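Local coordinates for protein NAD-dependent aldehyde dehydrogenase (Sinorhizobium meliloti, PDB 3U4J) that probably oxidises aldehydes with NAD or NADP as electron acceptor and binds a calcium ion, at residues A[99-104]-A[211-216]; A[117-122]-A[296-301]; A[121-126]-A[174-179]. All coordinates share one frame; numbering follows the deposited sequence.

In the fold
The three contacts follow helix 117-138 and its neighbours across the aldehyde dehydrogenase fold. Contacts 2 and 3 share Arg-121 and Gly-122 on that helix, their centres about 11 Å apart; contact 1 is centred about 13 Å from contact 3 and about 23 Å from contact 2. Glu-103 of contact 1 reaches the same helix through a salt bridge to Arg-121. Along the chain, both segments of contact 3 fall between those of contact 1, whereas contact 2 begins there and ends far beyond, at the C-terminal end of helix 285-297. Contacts 1 and 3 thus tie together helices associated with the sheet containing strands 153-168 and 191-195, probably the cofactor-binding part, and contact 2 links them to the sheet containing strands 275-279 and 307-313.

Contact 1. Residues A[99-104]-A[211-216]; sequences LARQEE and AREAGI
Arg-101 and Glu-213 reach toward each other from opposite directions and meet in a salt bridge, across backbones 12.1 Å apart between Arg-101 CA and Glu-213 CA. From Arg-101 CB the chain runs to CG, which stands beside the backbone N, and bends at chi2 (-69°) before NE and the guanidinium run on toward Glu-213. NE donates to a water at 2.8 Å from Arg-101 NE; the same water donates to Glu-213 OE1. Arg-101 CZ stays 4.1 Å from Glu-213 OE2, and NH2 gives the direct bond, 2.9 Å from Arg-101 NH2 to Glu-213 OE2. This bond is bent (136° at the hydrogen). OE2 lies near the guanidinium plane and is met on the syn side, but the donor is tilted out of the carboxylate plane. The two planes are 40° apart; one N-H bonds directly, while NE reaches OE1 through the water. Glu-213 is extended beyond CG, which lets its carboxylate span the gap. Arg-101 sits at the N-cap of helix 102-113, straight after helix 84-100, while Glu-213 rides the last turn of helix 202-214 and packs on Leu-97; Glu-104 adds a second ionic link to Arg-206 of that helix.

Contact 2. Residues A[117-122]-A[296-301]; sequences IAQARG and VYHNAG
The carboxamide of Gln-119 approaches the imidazole of His-298 obliquely, the two planes 34° apart, with Gln-119 NE2 3.6 Å from His-298 CE1. One face of the same ring has Asn-299 CB 4.2 Å above the plane of His-298, displaced toward the rim; the rings of His-298 and Tyr-294 meet with their planes at about 75°. The Asn-299 amide stands steeply inclined to that of Gln-119, and the two side chains cross at about a right angle. Gln-119 gets there with CG anti to its own N (chi1 174°) and an extended chain, which carries the amide out toward segment 296-301. Its two ends are used differently. NE2 donates to Glu-123 OE2, one turn further along the helix, while OE1 accepts from a water, 2.6 Å from Gln-119 OE1, that itself accepts from the backbone, 2.9 Å from Asn-299 N. Segment 296-301 leaves helix 285-297 at His-298, and Asn-299, Ala-300 and Gly-301 all take positive phi; bonds from Ala-300 N to Tyr-297 O (2.7 Å) and from Gly-301 N to His-298 O (2.9 Å) brace the turn. In aldehyde dehydrogenases a Gly-Gln-x-Cys sequence at this point carries the catalytic cysteine, so the turn probably leads toward the active site. Tyr-297, on the last turn of helix 285-297, packs on Trp-504 of a neighbouring subunit and bonds through its hydroxyl to Ser-328.

Contact 3. Residues A[121-126]-A[174-179]; sequences RGEIGF and PFIIAS
Glu-123 OE1 is gripped by two groups at the junction with Ile-176: a salt bridge from Lys-115 NZ, and a water that donates to it at 2.9 Å from Glu-123 OE1. That water accepts from the first turn of the partner helix, 3.1 Å from Ile-176 N, while Glu-123 OE2 takes the Gln-119 amide. Both oxygens are thus held, which should hold the carboxylate in rotation, and its extended chain crosses the Ile-176 side chain at about a right angle, Glu-123 OE1 3.9 Å from Ile-176 CG1. The ethyl arm of Ile-176 has an unstaggered chi2 (-91°), and its end reaches the Phe-126 ring, 3.5 Å from Ile-176 CD1 to Phe-126 CD2. Helices 117-138 and 174-187 run side by side here: the axes of segments 121-126 and 174-179 approach to 9.3 Å, with directions 10° apart. Helix 174-187 joins parallel neighbouring strands 153-168 and 191-195, a beta-alpha-beta unit, and starts at the proline of the Trp-Asn-Phe-Pro segment known from this family. Cutting Ile-176 back to an alanine is likely to take away this apolar contact of Phe-126 and open a gap beside the Glu-123 chain. On the other flank, Ile-124 CD1 touches Phe-175 CD2 at 3.7 Å, with the side chains again crossing steeply, and Phe-175 also packs on Thr-203 and Leu-207 of helix 202-214. Phe-175 O accepts from both Ser-179 N and Ser-179 OG, each 3.0 Å from Phe-175 O, and they come from opposite faces of its carbonyl plane.

Contact 1. Residues A[99-104]-A[211-216]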
loop_
_atom_site.group_PDB
_atom_site.type_symbol
_atom_site.label_atom_id
_atom_site.label_comp_id
_atom_site.label_asym_id
_atom_site.label_seq_id
_atom_site.Cartn_x
_atom_site.Cartn_y
_atom_site.Cartn_z
ATOM N N LEU A 99 -18.015 5.667 25.384
ATOM C CA LEU A 99 -17.372 6.200 26.570
ATOM C C LEU A 99 -18.323 6.871 27.535
ATOM O O LEU A 99 -18.241 6.640 28.734
ATOM C CB LEU A 99 -16.212 7.134 26.206
ATOM C CG LEU A 99 -14.977 6.471 25.599
ATOM C CD1 LEU A 99 -13.822 7.502 25.403
ATOM C CD2 LEU A 99 -14.492 5.253 26.447
ATOM N N ALA A 100 -19.230 7.701 27.022
ATOM C CA ALA A 100 -20.198 8.380 27.887
ATOM C C ALA A 100 -21.081 7.338 28.626
ATOM O O ALA A 100 -21.506 7.556 29.768
ATOM C CB ALA A 100 -21.063 9.358 27.065
ATOM N N ARG A 101 -21.348 6.203 27.988
ATOM C CA ARG A 101 -22.180 5.175 28.618
ATOM C C ARG A 101 -21.354 3.987 29.123
ATOM O O ARG A 101 -21.870 2.858 29.235
ATOM C CB ARG A 101 -23.282 4.674 27.669
ATOM C CG ARG A 101 -24.064 5.766 26.909
ATOM C CD ARG A 101 -24.961 6.615 27.822
ATOM N NE ARG A 101 -25.705 7.565 26.988
ATOM C CZ ARG A 101 -25.555 8.892 27.009
ATOM N NH1 ARG A 101 -24.705 9.473 27.858
ATOM N NH2 ARG A 101 -26.285 9.651 26.190
ATOM N N GLN A 102 -20.082 4.230 29.438
ATOM C CA GLN A 102 -19.182 3.104 29.733
ATOM C C GLN A 102 -19.653 2.237 30.912
ATOM O O GLN A 102 -19.656 1.012 30.800
ATOM C CB GLN A 102 -17.729 3.545 29.949
ATOM C CG GLN A 102 -16.761 2.369 30.225
ATOM C CD GLN A 102 -15.293 2.811 30.206
ATOM O OE1 GLN A 102 -14.986 4.008 30.172
ATOM N NE2 GLN A 102 -14.394 1.860 30.209
ATOM N N GLU A 103 -20.023 2.864 32.026
ATOM C CA GLU A 103 -20.405 2.109 33.233
ATOM C C GLU A 103 -21.710 1.322 33.036
ATOM O O GLU A 103 -21.814 0.163 33.469
ATOM C CB GLU A 103 -20.495 3.031 34.478
ATOM C CG GLU A 103 -19.118 3.480 35.002
ATOM C CD GLU A 103 -18.193 2.295 35.302
ATOM O OE1 GLU A 103 -18.581 1.374 36.066
ATOM O OE2 GLU A 103 -17.066 2.285 34.760
ATOM N N GLU A 104 -22.680 1.961 32.378
ATOM C CA GLU A 104 -23.932 1.306 31.970
ATOM C C GLU A 104 -23.632 0.060 31.126
ATOM O O GLU A 104 -24.184 -1.017 31.370
ATOM C CB GLU A 104 -24.831 2.251 31.151
ATOM C CG GLU A 104 -26.186 1.619 30.717
ATOM C CD GLU A 104 -26.903 2.355 29.546
ATOM O OE1 GLU A 104 -26.562 3.515 29.225
ATOM O OE2 GLU A 104 -27.831 1.757 28.946
ATOM N N ALA A 211 -25.812 4.137 17.810
ATOM C CA ALA A 211 -25.704 4.544 16.403
ATOM C C ALA A 211 -26.880 5.438 15.987
ATOM O O ALA A 211 -26.705 6.466 15.286
ATOM C CB ALA A 211 -25.588 3.297 15.448
ATOM N N ARG A 212 -28.078 5.070 16.421
ATOM C CA ARG A 212 -29.263 5.910 16.125
ATOM C C ARG A 212 -29.098 7.274 16.806
ATOM O O ARG A 212 -29.332 8.322 16.202
ATOM C CB ARG A 212 -30.549 5.229 16.623
ATOM C CG ARG A 212 -31.819 6.015 16.313
ATOM C CD ARG A 212 -33.077 5.209 16.664
ATOM N NE ARG A 212 -33.151 4.791 18.071
ATOM C CZ ARG A 212 -34.026 3.886 18.519
ATOM N NH1 ARG A 212 -34.891 3.323 17.664
ATOM N NH2 ARG A 212 -34.038 3.539 19.801
ATOM N N GLU A 213 -28.673 7.258 18.067
ATOM C CA GLU A 213 -28.469 8.511 18.833
ATOM C C GLU A 213 -27.417 9.450 18.181
ATOM O O GLU A 213 -27.567 10.680 18.204
ATOM C CB GLU A 213 -28.097 8.166 20.290
ATOM C CG GLU A 213 -27.976 9.343 21.277
ATOM C CD GLU A 213 -27.960 8.863 22.749
ATOM O OE1 GLU A 213 -28.139 7.640 22.989
ATOM O OE2 GLU A 213 -27.780 9.698 23.676
ATOM N N ALA A 214 -26.375 8.861 17.595
ATOM C CA ALA A 214 -25.319 9.606 16.899
ATOM C C ALA A 214 -25.807 10.227 15.590
ATOM O O ALA A 214 -25.130 11.093 15.045
ATOM C CB ALA A 214 -24.108 8.699 16.610
ATOM N N GLY A 215 -26.937 9.751 15.064
ATOM C CA GLY A 215 -27.486 10.273 13.804
ATOM C C GLY A 215 -27.199 9.395 12.588
ATOM O O GLY A 215 -27.309 9.847 11.456
ATOM N N ILE A 216 -26.791 8.149 12.807
ATOM C CA ILE A 216 -26.569 7.239 11.674
ATOM C C ILE A 216 -27.927 6.980 11.042
ATOM O O ILE A 216 -28.896 6.724 11.773
ATOM C CB ILE A 216 -25.795 5.947 12.083
ATOM C CG1 ILE A 216 -24.369 6.357 12.506
ATOM C CG2 ILE A 216 -25.704 4.971 10.931
ATOM C CD1 ILE A 216 -23.401 5.189 12.848
HETATM O O HOH W 1 -27.815 6.525 25.522
#

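Contact 2. Residues A[117-122]-A[296-301]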
loop_
_atom_site.group_PDB
_atom_site.type_symbol
_atom_site.label_atom_id
_atom_site.label_comp_id
_atom_site.label_asym_id
_atom_site.label_seq_id
_atom_site.Cartn_x
_atom_site.Cartn_y
_atom_site.Cartn_z
ATOM N N ILE A 117 -16.708 -7.528 36.250
ATOM C CA ILE A 117 -17.031 -6.124 35.947
ATOM C C ILE A 117 -15.806 -5.259 35.564
ATOM O O ILE A 117 -15.883 -4.396 34.679
ATOM C CB ILE A 117 -17.875 -5.450 37.051
ATOM C CG1 ILE A 117 -18.331 -4.058 36.568
ATOM C CG2 ILE A 117 -17.111 -5.376 38.393
ATOM C CD1 ILE A 117 -19.554 -4.097 35.678
ATOM N N ALA A 118 -14.675 -5.530 36.197
ATOM C CA ALA A 118 -13.453 -4.810 35.859
ATOM C C ALA A 118 -13.005 -5.176 34.446
ATOM O O ALA A 118 -12.557 -4.307 33.709
ATOM C CB ALA A 118 -12.333 -5.095 36.900
ATOM N N GLN A 119 -13.117 -6.452 34.070
ATOM C CA GLN A 119 -12.818 -6.860 32.698
ATOM C C GLN A 119 -13.830 -6.239 31.717
ATOM O O GLN A 119 -13.446 -5.709 30.668
ATOM C CB GLN A 119 -12.820 -8.376 32.551
ATOM C CG GLN A 119 -12.652 -8.881 31.117
ATOM C CD GLN A 119 -12.970 -10.359 30.996
ATOM O OE1 GLN A 119 -12.906 -11.094 31.987
ATOM N NE2 GLN A 119 -13.305 -10.805 29.794
ATOM N N ALA A 120 -15.115 -6.324 32.056
ATOM C CA ALA A 120 -16.157 -5.749 31.198
ATOM C C ALA A 120 -15.878 -4.270 30.966
ATOM O O ALA A 120 -15.937 -3.819 29.845
ATOM C CB ALA A 120 -17.534 -5.952 31.782
ATOM N N ARG A 121 -15.534 -3.540 32.020
ATOM C CA ARG A 121 -15.287 -2.103 31.905
ATOM C C ARG A 121 -14.137 -1.835 30.929
ATOM O O ARG A 121 -14.257 -0.961 30.068
ATOM C CB ARG A 121 -14.999 -1.496 33.286
ATOM C CG ARG A 121 -14.732 0.002 33.310
ATOM C CD ARG A 121 -14.333 0.486 34.738
ATOM N NE ARG A 121 -15.445 0.275 35.670
ATOM C CZ ARG A 121 -15.485 -0.644 36.629
ATOM N NH1 ARG A 121 -14.452 -1.447 36.864
ATOM N NH2 ARG A 121 -16.562 -0.732 37.386
ATOM N N GLY A 122 -13.045 -2.598 31.059
ATOM C CA GLY A 122 -11.898 -2.491 30.121
ATOM C C GLY A 122 -12.286 -2.827 28.682
ATOM O O GLY A 122 -11.823 -2.176 27.730
ATOM N N VAL A 296 -5.296 -19.025 29.732
ATOM C CA VAL A 296 -6.315 -20.070 29.914
ATOM C C VAL A 296 -7.510 -19.598 30.753
ATOM O O VAL A 296 -8.644 -20.045 30.531
ATOM C CB VAL A 296 -5.710 -21.423 30.445
ATOM C CG1 VAL A 296 -5.134 -21.276 31.841
ATOM C CG2 VAL A 296 -6.767 -22.550 30.399
ATOM N N TYR A 297 -7.261 -18.673 31.677
ATOM C CA TYR A 297 -8.322 -18.183 32.565
ATOM C C TYR A 297 -9.095 -16.955 32.074
ATOM O O TYR A 297 -10.183 -16.657 32.582
ATOM C CB TYR A 297 -7.750 -17.901 33.949
ATOM C CG TYR A 297 -7.085 -19.114 34.569
ATOM C CD1 TYR A 297 -7.626 -20.388 34.382
ATOM C CD2 TYR A 297 -5.915 -18.989 35.344
ATOM C CE1 TYR A 297 -7.013 -21.515 34.927
ATOM C CE2 TYR A 297 -5.311 -20.126 35.924
ATOM C CZ TYR A 297 -5.881 -21.372 35.700
ATOM O OH TYR A 297 -5.333 -22.504 36.243
ATOM N N HIS A 298 -8.525 -16.226 31.127
ATOM C CA HIS A 298 -9.190 -15.064 30.571
ATOM C C HIS A 298 -10.585 -15.463 30.110
ATOM O O HIS A 298 -10.754 -16.452 29.388
ATOM C CB HIS A 298 -8.393 -14.521 29.385
ATOM C CG HIS A 298 -9.072 -13.383 28.683
ATOM N ND1 HIS A 298 -9.412 -12.216 29.325
ATOM C CD2 HIS A 298 -9.493 -13.248 27.400
ATOM C CE1 HIS A 298 -9.992 -11.395 28.466
ATOM N NE2 HIS A 298 -10.065 -12.004 27.294
ATOM N N ASN A 299 -11.577 -14.691 30.538
ATOM C CA ASN A 299 -12.965 -14.977 30.224
ATOM C C ASN A 299 -13.400 -16.370 30.659
ATOM O O ASN A 299 -14.284 -16.974 30.053
ATOM C CB ASN A 299 -13.224 -14.782 28.730
ATOM C CG ASN A 299 -14.594 -14.221 28.458
ATOM O OD1 ASN A 299 -15.333 -14.717 27.594
ATOM N ND2 ASN A 299 -14.937 -13.172 29.168
ATOM N N ALA A 300 -12.751 -16.888 31.697
ATOM C CA ALA A 300 -13.029 -18.229 32.207
ATOM C C ALA A 300 -12.752 -19.295 31.128
ATOM O O ALA A 300 -13.378 -20.360 31.103
ATOM C CB ALA A 300 -14.481 -18.316 32.790
ATOM N N GLY A 301 -11.780 -18.994 30.255
ATOM C CA GLY A 301 -11.405 -19.866 29.150
ATOM C C GLY A 301 -12.427 -19.977 28.040
ATOM O O GLY A 301 -12.248 -20.790 27.131
HETATM O O HOH W 2 -11.601 -13.083 33.006
#

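Contact 3. Residues A[121-126]-A[174-179]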
loop_
_atom_site.group_PDB
_atom_site.type_symbol
_atom_site.label_atom_id
_atom_site.label_comp_id
_atom_site.label_asym_id
_atom_site.label_seq_id
_atom_site.Cartn_x
_atom_site.Cartn_y
_atom_site.Cartn_z
ATOM N N ARG A 121 -15.534 -3.540 32.020
ATOM C CA ARG A 121 -15.287 -2.103 31.905
ATOM C C ARG A 121 -14.137 -1.835 30.929
ATOM O O ARG A 121 -14.257 -0.961 30.068
ATOM C CB ARG A 121 -14.999 -1.496 33.286
ATOM C CG ARG A 121 -14.732 0.002 33.310
ATOM C CD ARG A 121 -14.333 0.486 34.738
ATOM N NE ARG A 121 -15.445 0.275 35.670
ATOM C CZ ARG A 121 -15.485 -0.644 36.629
ATOM N NH1 ARG A 121 -14.452 -1.447 36.864
ATOM N NH2 ARG A 121 -16.562 -0.732 37.386
ATOM N N GLY A 122 -13.045 -2.598 31.059
ATOM C CA GLY A 122 -11.898 -2.491 30.121
ATOM C C GLY A 122 -12.286 -2.827 28.682
ATOM O O GLY A 122 -11.823 -2.176 27.730
ATOM N N GLU A 123 -13.124 -3.844 28.509
ATOM C CA GLU A 123 -13.639 -4.155 27.166
ATOM C C GLU A 123 -14.458 -3.046 26.493
ATOM O O GLU A 123 -14.318 -2.818 25.288
ATOM C CB GLU A 123 -14.431 -5.452 27.178
ATOM C CG GLU A 123 -13.547 -6.650 27.313
ATOM C CD GLU A 123 -14.332 -7.960 27.356
ATOM O OE1 GLU A 123 -15.537 -7.991 26.961
ATOM O OE2 GLU A 123 -13.728 -8.967 27.795
ATOM N N ILE A 124 -15.333 -2.398 27.252
ATOM C CA ILE A 124 -16.135 -1.300 26.702
ATOM C C ILE A 124 -15.201 -0.190 26.226
ATOM O O ILE A 124 -15.383 0.345 25.148
ATOM C CB ILE A 124 -17.137 -0.713 27.749
ATOM C CG1 ILE A 124 -18.029 -1.817 28.335
ATOM C CG2 ILE A 124 -17.998 0.420 27.137
ATOM C CD1 ILE A 124 -18.799 -2.705 27.279
ATOM N N GLY A 125 -14.198 0.150 27.043
ATOM C CA GLY A 125 -13.169 1.128 26.643
ATOM C C GLY A 125 -12.431 0.729 25.380
ATOM O O GLY A 125 -12.186 1.550 24.487
ATOM N N PHE A 126 -12.049 -0.536 25.302
ATOM C CA PHE A 126 -11.450 -1.066 24.085
ATOM C C PHE A 126 -12.384 -0.955 22.860
ATOM O O PHE A 126 -11.958 -0.606 21.763
ATOM C CB PHE A 126 -11.021 -2.511 24.304
ATOM C CG PHE A 126 -10.134 -3.040 23.215
ATOM C CD1 PHE A 126 -8.781 -2.707 23.179
ATOM C CD2 PHE A 126 -10.645 -3.876 22.229
ATOM C CE1 PHE A 126 -7.944 -3.214 22.161
ATOM C CE2 PHE A 126 -9.836 -4.369 21.217
ATOM C CZ PHE A 126 -8.483 -4.039 21.175
ATOM N N PRO A 174 -19.674 -10.278 23.424
ATOM C CA PRO A 174 -20.675 -9.725 22.507
ATOM C C PRO A 174 -20.333 -8.323 22.045
ATOM O O PRO A 174 -20.422 -8.053 20.842
ATOM C CB PRO A 174 -21.959 -9.701 23.332
ATOM C CG PRO A 174 -21.727 -10.712 24.423
ATOM C CD PRO A 174 -20.247 -10.560 24.745
ATOM N N PHE A 175 -19.919 -7.451 22.961
ATOM C CA PHE A 175 -19.716 -6.064 22.573
ATOM C C PHE A 175 -18.468 -5.951 21.710
ATOM O O PHE A 175 -18.429 -5.195 20.717
ATOM C CB PHE A 175 -19.655 -5.134 23.798
ATOM C CG PHE A 175 -20.030 -3.689 23.492
ATOM C CD1 PHE A 175 -21.332 -3.354 23.102
ATOM C CD2 PHE A 175 -19.101 -2.663 23.629
ATOM C CE1 PHE A 175 -21.700 -2.036 22.864
ATOM C CE2 PHE A 175 -19.457 -1.306 23.363
ATOM C CZ PHE A 175 -20.735 -1.000 22.997
ATOM N N ILE A 176 -17.436 -6.701 22.101
ATOM C CA ILE A 176 -16.174 -6.686 21.368
ATOM C C ILE A 176 -16.356 -7.115 19.937
ATOM O O ILE A 176 -15.891 -6.438 19.008
ATOM C CB ILE A 176 -15.095 -7.558 22.063
ATOM C CG1 ILE A 176 -14.581 -6.837 23.322
ATOM C CG2 ILE A 176 -13.973 -7.896 21.090
ATOM C CD1 ILE A 176 -13.370 -5.941 23.086
ATOM N N ILE A 177 -17.032 -8.243 19.739
ATOM C CA ILE A 177 -17.150 -8.793 18.398
ATOM C C ILE A 177 -18.011 -7.885 17.524
ATOM O O ILE A 177 -17.699 -7.684 16.350
ATOM C CB ILE A 177 -17.556 -10.304 18.421
ATOM C CG1 ILE A 177 -16.351 -11.078 19.033
ATOM C CG2 ILE A 177 -17.762 -10.852 17.003
ATOM C CD1 ILE A 177 -16.679 -12.390 19.651
ATOM N N ALA A 178 -19.072 -7.319 18.092
ATOM C CA ALA A 178 -19.863 -6.335 17.327
ATOM C C ALA A 178 -18.947 -5.176 16.874
ATOM O O ALA A 178 -18.983 -4.748 15.695
ATOM C CB ALA A 178 -20.996 -5.818 18.169
ATOM N N SER A 179 -18.111 -4.715 17.812
ATOM C CA SER A 179 -17.221 -3.595 17.593
ATOM C C SER A 179 -16.020 -3.915 16.682
ATOM O O SER A 179 -15.417 -2.998 16.125
ATOM C CB SER A 179 -16.750 -3.021 18.932
ATOM O OG SER A 179 -17.832 -2.443 19.638
HETATM O O HOH W 3 -17.509 -8.030 24.891
#